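Malate Synthase (Haloferax volcanii, PDB 3OYZ) catalyses the magnesium-dependent Claisen condensation of acetyl-CoA with glyoxylate and the hydrolysis of the malyl-CoA intermediate, yielding malate for the glyoxylate cycle. Local coordinates at residues Phe15-Thr19 with Met30-Ala34; Met200-Gly204 with Ser338-Ser342. All blocks are in the same frame, centred on the assembly; numbering follows the deposited sequence.

Contact 1 (Phe15-Thr19 with Met30-Ala34); sequences FTSPT and MLRRA. With ACO (acetyl coenzyme *a), chain B.
Met-30 reaches from helix 29-36 across Pro-18, and its atoms trace the contact from base to tip. CB lies 3.8 Å from C2A of the acetyl-CoA adenine. CG stands beside the backbone N (chi1 -48°), and bends at the next two torsions turn the thioether over the proline, whose CD is 3.9 Å from SD. At the tip, CE rests 3.8 Å from Pro-18 CG.

One residue along the helix, Leu-31 packs its two methyls against two backbone carbonyls, CD2 at Pro-18 O and CD1 at Thr-19 O. No direct hydrogen bond joins the segments; a water instead donates to Pro-18 O and accepts from Leu-31 N.

Ser-17 makes the polar contact to the base. Its OG donates to N1A of the adenine (2.8 Å) while Trp-46 NE1 also bonds to it, which fixes the hydroxyl's rotation; Ala-34 CB closes in at 3.4 Å from that same OG. Beside it, N6A donates to Thr-16 O over 2.9 Å with an angle of 162°, so the N1/N6 edge of the base is read by strand 13-18. Phe-15 lies obliquely to the base, its CZ 3.4 Å from N1A. Farther out, O7A of the 3'-phosphate sits over one face of the Arg-33 guanidinium, 2.8 Å from NH1, consistent with charge attraction.

Strand 13-18, helix 29-36 and strand 45-49 form a beta-alpha-beta unit of the TIM barrel; its first strand and helix contribute part of the acetyl-CoA pocket wall, chiefly round the adenine, with Thr-16 OG1 bonded to pantetheine O5P.

Contact 2 (Met200-Gly204 with Ser338-Ser342); sequences MTPTG and SYVPS
Thr-203, the residue with most surface buried here, meets the chain of 338-342 through its carbon atoms. CB approaches Tyr-339 O at 3.4 Å, and Thr-203 CA makes a CA-H...O contact with the same oxygen (131° at the hydrogen). With CG2 anti to the carbonyl carbon, the methyl is directed to Ser-338, whose CB is 3.8 Å away from it. OG1 is engaged within its own loop, bonded to the backbone N of Glu-205.

Pro-202 contributes mainly its carbonyl. Its O lies 3.4 Å from Pro-341 CD and 3.7 Å from Val-340 CG1, the methyl placed anti to the backbone N (chi1 170°). These are van der Waals approaches, and no direct hydrogen bond crosses the contact; the polar link is one water that donates both to Pro-202 O (2.9 Å) and to Pro-341 O (2.7 Å), tying two proline carbonyls together.

The turn carrying these residues is shaped by an ST motif, in which Gly-204 N donates to Thr-201 OG1 over 2.9 Å, although at a bent 132°.

This is a surface contact of two connections: 200-204 belongs to the loop between helices 190-197 and 210-223, whereas 338-342 leads from strand 337-339 to Ser-342, the N-cap of helix 343-358. Ser-338 and Tyr-339 also pair antiparallel with a strand of a second subunit, whose Trp-279 meets the Tyr-339 ring.

The two contacts do not touch: their centres are 31 Å apart and their nearest atoms about 18 Å. Contact 1 is buried and holds part of the acetyl-CoA pocket, meeting the adenine and, through Thr-16, the pantetheine arm as well. Its separation from the condensation site is given by two distances: the Phe-15 side chain is about 12 Å from the bound pyruvate, and that of Pro-18 about 14 Å from the magnesium ion. Contact 2 lies away from the annotated sites, at the trimer interface; the loop holding 200-204 follows helix 190-197, which carries the magnesium ligand Asp-192. No other protein chain of the assembly touches contact 1.

Contact 1 (Phe15-Thr19 with Met30-Ala34)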
loop_
_atom_site.group_PDB
_atom_site.type_symbol
_atom_site.label_atom_id
_atom_site.label_comp_id
_atom_site.label_asym_id
_atom_site.label_seq_id
_atom_site.Cartn_x
_atom_site.Cartn_y
_atom_site.Cartn_z
ATOM N N PHE A 15 -6.816 -6.392 -24.912
ATOM C CA PHE A 15 -5.969 -7.373 -25.647
ATOM C C PHE A 15 -5.002 -6.731 -26.607
ATOM O O PHE A 15 -5.491 -6.025 -27.469
ATOM C CB PHE A 15 -6.966 -8.141 -26.564
ATOM C CG PHE A 15 -6.367 -9.227 -27.447
ATOM C CD1 PHE A 15 -5.317 -10.021 -27.024
ATOM C CD2 PHE A 15 -7.004 -9.551 -28.666
ATOM C CE1 PHE A 15 -4.761 -11.044 -27.864
ATOM C CE2 PHE A 15 -6.499 -10.585 -29.509
ATOM C CZ PHE A 15 -5.392 -11.352 -29.083
ATOM N N THR A 16 -3.693 -6.898 -26.505
ATOM C CA THR A 16 -2.830 -6.261 -27.480
ATOM C C THR A 16 -2.448 -7.226 -28.639
ATOM O O THR A 16 -2.158 -8.399 -28.379
ATOM C CB THR A 16 -1.511 -5.877 -26.842
ATOM O OG1 THR A 16 -1.181 -6.956 -25.970
ATOM C CG2 THR A 16 -1.704 -4.536 -25.944
ATOM N N SER A 17 -2.289 -6.677 -29.847
ATOM C CA SER A 17 -1.812 -7.435 -31.024
ATOM C C SER A 17 -0.652 -6.728 -31.726
ATOM O O SER A 17 -0.702 -5.537 -31.987
ATOM C CB SER A 17 -2.957 -7.577 -32.024
ATOM O OG SER A 17 -4.007 -8.334 -31.426
ATOM N N PRO A 18 0.421 -7.442 -32.077
ATOM C CA PRO A 18 1.496 -6.743 -32.799
ATOM C C PRO A 18 0.974 -6.158 -34.119
ATOM O O PRO A 18 0.090 -6.739 -34.741
ATOM C CB PRO A 18 2.537 -7.831 -33.045
ATOM C CG PRO A 18 2.238 -8.855 -32.017
ATOM C CD PRO A 18 0.746 -8.849 -31.793
ATOM N N THR A 19 1.431 -4.983 -34.540
ATOM C CA THR A 19 0.798 -4.344 -35.687
ATOM C C THR A 19 1.533 -4.708 -37.000
ATOM O O THR A 19 0.987 -4.513 -38.084
ATOM C CB THR A 19 0.879 -2.832 -35.526
ATOM O OG1 THR A 19 2.279 -2.582 -35.400
ATOM C CG2 THR A 19 0.203 -2.425 -34.211
ATOM N N MET A 30 -1.493 -10.806 -37.742
ATOM C CA MET A 30 -2.077 -10.757 -36.388
ATOM C C MET A 30 -3.197 -9.753 -36.170
ATOM O O MET A 30 -4.148 -10.095 -35.491
ATOM C CB MET A 30 -1.001 -10.635 -35.324
ATOM C CG MET A 30 0.094 -11.641 -35.553
ATOM S SD MET A 30 0.715 -12.087 -33.927
ATOM C CE MET A 30 2.438 -11.883 -34.255
ATOM N N LEU A 31 -3.164 -8.572 -36.770
ATOM C CA LEU A 31 -4.297 -7.672 -36.659
ATOM C C LEU A 31 -5.563 -8.093 -37.389
ATOM O O LEU A 31 -6.704 -7.858 -36.907
ATOM C CB LEU A 31 -3.891 -6.284 -37.170
ATOM C CG LEU A 31 -2.711 -5.505 -36.590
ATOM C CD1 LEU A 31 -2.552 -4.207 -37.334
ATOM C CD2 LEU A 31 -2.853 -5.295 -35.056
ATOM N N ARG A 32 -5.384 -8.646 -38.599
ATOM C CA ARG A 32 -6.544 -9.082 -39.412
ATOM C C ARG A 32 -7.268 -10.175 -38.675
ATOM O O ARG A 32 -8.471 -10.177 -38.603
ATOM C CB ARG A 32 -6.138 -9.554 -40.825
ATOM C CG ARG A 32 -5.330 -8.522 -41.596
ATOM C CD ARG A 32 -5.495 -8.658 -43.129
ATOM N NE ARG A 32 -4.321 -8.118 -43.790
ATOM C CZ ARG A 32 -4.306 -6.907 -44.316
ATOM N NH1 ARG A 32 -5.417 -6.192 -44.384
ATOM N NH2 ARG A 32 -3.197 -6.497 -44.875
ATOM N N ARG A 33 -6.530 -11.084 -38.060
ATOM C CA ARG A 33 -7.174 -12.159 -37.312
ATOM C C ARG A 33 -7.861 -11.648 -36.046
ATOM O O ARG A 33 -9.024 -11.975 -35.785
ATOM C CB ARG A 33 -6.082 -13.182 -36.979
ATOM C CG ARG A 33 -6.514 -14.160 -35.908
ATOM C CD ARG A 33 -5.466 -15.137 -35.374
ATOM N NE ARG A 33 -6.130 -16.335 -34.855
ATOM C CZ ARG A 33 -6.306 -17.454 -35.559
ATOM N NH1 ARG A 33 -5.872 -17.551 -36.814
ATOM N NH2 ARG A 33 -6.901 -18.499 -35.002
ATOM N N ALA A 34 -7.185 -10.797 -35.263
ATOM C CA ALA A 34 -7.755 -10.312 -33.993
ATOM C C ALA A 34 -8.969 -9.478 -34.319
ATOM O O ALA A 34 -9.981 -9.529 -33.628
ATOM C CB ALA A 34 -6.688 -9.489 -33.210
HETATM N N1A ACO B . -3.042 -10.982 -31.512
HETATM C C2A ACO B . -3.538 -11.589 -32.607
HETATM N N3A ACO B . -3.380 -12.911 -32.796
HETATM C C4A ACO B . -2.705 -13.708 -31.928
HETATM C C5A ACO B . -2.152 -13.069 -30.715
HETATM C C6A ACO B . -2.322 -11.612 -30.555
HETATM N N6A ACO B . -1.755 -11.058 -29.450
HETATM N N7A ACO B . -1.531 -14.018 -30.003
HETATM C C8A ACO B . -1.651 -15.172 -30.704
HETATM N N9A ACO B . -2.385 -15.001 -31.811
HETATM C C1B ACO B . -2.712 -16.105 -32.770
HETATM C C2B ACO B . -1.485 -17.001 -32.883
HETATM O O2B ACO B . -0.612 -16.461 -33.873
HETATM C C3B ACO B . -2.079 -18.349 -33.241
HETATM O O3B ACO B . -2.375 -18.200 -34.632
HETATM P P3B ACO B . -2.528 -19.419 -35.730
HETATM O O7A ACO B . -4.045 -19.448 -35.833
HETATM O O8A ACO B . -1.835 -20.552 -35.002
HETATM O O9A ACO B . -1.783 -18.989 -36.974
HETATM C C4B ACO B . -3.368 -18.352 -32.435
HETATM O O4B ACO B . -3.756 -16.978 -32.300
HETATM C C5B ACO B . -3.156 -18.912 -31.033
HETATM O O5B ACO B . -1.879 -18.449 -30.589
HETATM P P1A ACO B . -1.155 -19.047 -29.289
HETATM O O1A ACO B . -0.697 -20.464 -29.421
HETATM O O2A ACO B . -2.147 -18.825 -28.185
HETATM O O3A ACO B . 0.154 -18.190 -28.947
HETATM P P2A ACO B . 1.504 -18.309 -29.802
HETATM O O4A ACO B . 0.912 -18.302 -31.174
HETATM O O5A ACO B . 2.405 -19.292 -29.084
HETATM O O6A ACO B . 2.312 -16.913 -29.592
HETATM C CBP ACO B . 2.951 -14.821 -28.465
HETATM C CCP ACO B . 2.610 -16.309 -28.323
HETATM C CDP ACO B . 4.163 -14.624 -29.375
HETATM C CEP ACO B . 3.337 -14.324 -27.078
HETATM C CAP ACO B . 1.803 -14.006 -29.073
HETATM O OAP ACO B . 0.652 -14.420 -28.349
HETATM C C9P ACO B . 1.949 -12.506 -28.916
HETATM O O9P ACO B . 2.791 -11.896 -29.582
HETATM N N8P ACO B . 1.149 -11.920 -28.009
HETATM C C7P ACO B . 1.227 -10.477 -27.818
HETATM C C6P ACO B . 2.486 -10.024 -27.064
HETATM C C5P ACO B . 2.245 -8.563 -26.730
HETATM O O5P ACO B . 1.189 -8.027 -27.061
HETATM N N4P ACO B . 3.208 -7.967 -26.028
HETATM C C3P ACO B . 3.160 -6.591 -25.566
HETATM C C2P ACO B . 2.103 -6.392 -24.476
HETATM S S1P ACO B . 3.069 -6.745 -23.037
HETATM C C ACO B . 4.003 -5.402 -22.638
HETATM O O ACO B . 4.221 -4.484 -23.404
HETATM C CH3 ACO B . 4.626 -5.402 -21.276
HETATM O O HOH W 1 0.032 -8.212 -37.375
#

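Contact 2 (Met200-Gly204 with Ser338-Ser342)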
loop_
_atom_site.group_PDB
_atom_site.type_symbol
_atom_site.label_atom_id
_atom_site.label_comp_id
_atom_site.label_asym_id
_atom_site.label_seq_id
_atom_site.Cartn_x
_atom_site.Cartn_y
_atom_site.Cartn_z
ATOM N N MET A 200 13.767 -7.366 -8.300
ATOM C CA MET A 200 14.248 -8.637 -8.829
ATOM C C MET A 200 13.666 -9.789 -8.052
ATOM O O MET A 200 13.209 -9.672 -6.905
ATOM C CB MET A 200 15.774 -8.644 -8.962
ATOM C CG MET A 200 16.570 -8.577 -7.689
ATOM S SD MET A 200 18.290 -8.129 -8.115
ATOM C CE MET A 200 18.871 -8.209 -6.464
ATOM N N THR A 201 13.563 -10.925 -8.728
ATOM C CA THR A 201 13.097 -12.117 -7.998
ATOM C C THR A 201 14.020 -13.308 -8.303
ATOM O O THR A 201 14.586 -13.317 -9.392
ATOM C CB THR A 201 11.675 -12.512 -8.495
ATOM O OG1 THR A 201 11.747 -12.764 -9.905
ATOM C CG2 THR A 201 10.575 -11.414 -8.218
ATOM N N PRO A 202 14.094 -14.333 -7.431
ATOM C CA PRO A 202 14.984 -15.498 -7.703
ATOM C C PRO A 202 14.693 -16.201 -9.058
ATOM O O PRO A 202 15.634 -16.544 -9.781
ATOM C CB PRO A 202 14.686 -16.416 -6.518
ATOM C CG PRO A 202 14.174 -15.483 -5.433
ATOM C CD PRO A 202 13.243 -14.607 -6.258
ATOM N N THR A 203 13.436 -16.363 -9.451
ATOM C CA THR A 203 13.093 -16.918 -10.768
ATOM C C THR A 203 13.131 -15.940 -11.970
ATOM O O THR A 203 13.194 -16.373 -13.118
ATOM C CB THR A 203 11.720 -17.652 -10.696
ATOM O OG1 THR A 203 10.646 -16.702 -10.552
ATOM C CG2 THR A 203 11.649 -18.587 -9.476
ATOM N N GLY A 204 13.036 -14.621 -11.766
ATOM C CA GLY A 204 12.971 -13.734 -12.920
ATOM C C GLY A 204 11.527 -13.490 -13.249
ATOM O O GLY A 204 11.256 -12.607 -14.027
ATOM N N SER A 338 9.865 -24.467 -10.572
ATOM C CA SER A 338 10.393 -23.205 -11.085
ATOM C C SER A 338 11.888 -23.336 -11.316
ATOM O O SER A 338 12.539 -24.185 -10.711
ATOM C CB SER A 338 10.114 -22.050 -10.121
ATOM O OG SER A 338 10.270 -22.465 -8.782
ATOM N N TYR A 339 12.425 -22.514 -12.207
ATOM C CA TYR A 339 13.842 -22.439 -12.411
ATOM C C TYR A 339 14.404 -21.163 -11.774
ATOM O O TYR A 339 13.744 -20.111 -11.773
ATOM C CB TYR A 339 14.068 -22.380 -13.910
ATOM C CG TYR A 339 15.507 -22.461 -14.249
ATOM C CD1 TYR A 339 16.267 -23.550 -13.807
ATOM C CD2 TYR A 339 16.118 -21.491 -15.029
ATOM C CE1 TYR A 339 17.599 -23.685 -14.127
ATOM C CE2 TYR A 339 17.453 -21.601 -15.345
ATOM C CZ TYR A 339 18.174 -22.709 -14.893
ATOM O OH TYR A 339 19.502 -22.881 -15.171
ATOM N N VAL A 340 15.641 -21.236 -11.301
ATOM C CA VAL A 340 16.317 -20.139 -10.624
ATOM C C VAL A 340 17.598 -19.940 -11.402
ATOM O O VAL A 340 18.597 -20.619 -11.138
ATOM C CB VAL A 340 16.622 -20.465 -9.152
ATOM C CG1 VAL A 340 17.540 -19.411 -8.516
ATOM C CG2 VAL A 340 15.347 -20.552 -8.347
ATOM N N PRO A 341 17.587 -18.991 -12.347
ATOM C CA PRO A 341 18.698 -18.878 -13.271
ATOM C C PRO A 341 19.961 -18.302 -12.649
ATOM O O PRO A 341 19.941 -17.646 -11.609
ATOM C CB PRO A 341 18.144 -17.970 -14.369
ATOM C CG PRO A 341 17.136 -17.148 -13.669
ATOM C CD PRO A 341 16.488 -18.073 -12.699
ATOM N N SER A 342 21.081 -18.603 -13.295
ATOM C CA SER A 342 22.405 -18.275 -12.803
ATOM C C SER A 342 22.679 -16.944 -13.489
ATOM O O SER A 342 21.957 -16.575 -14.419
ATOM C CB SER A 342 23.389 -19.297 -13.397
ATOM O OG SER A 342 23.557 -19.068 -14.798
HETATM O O HOH W 2 18.435 -16.001 -10.030
#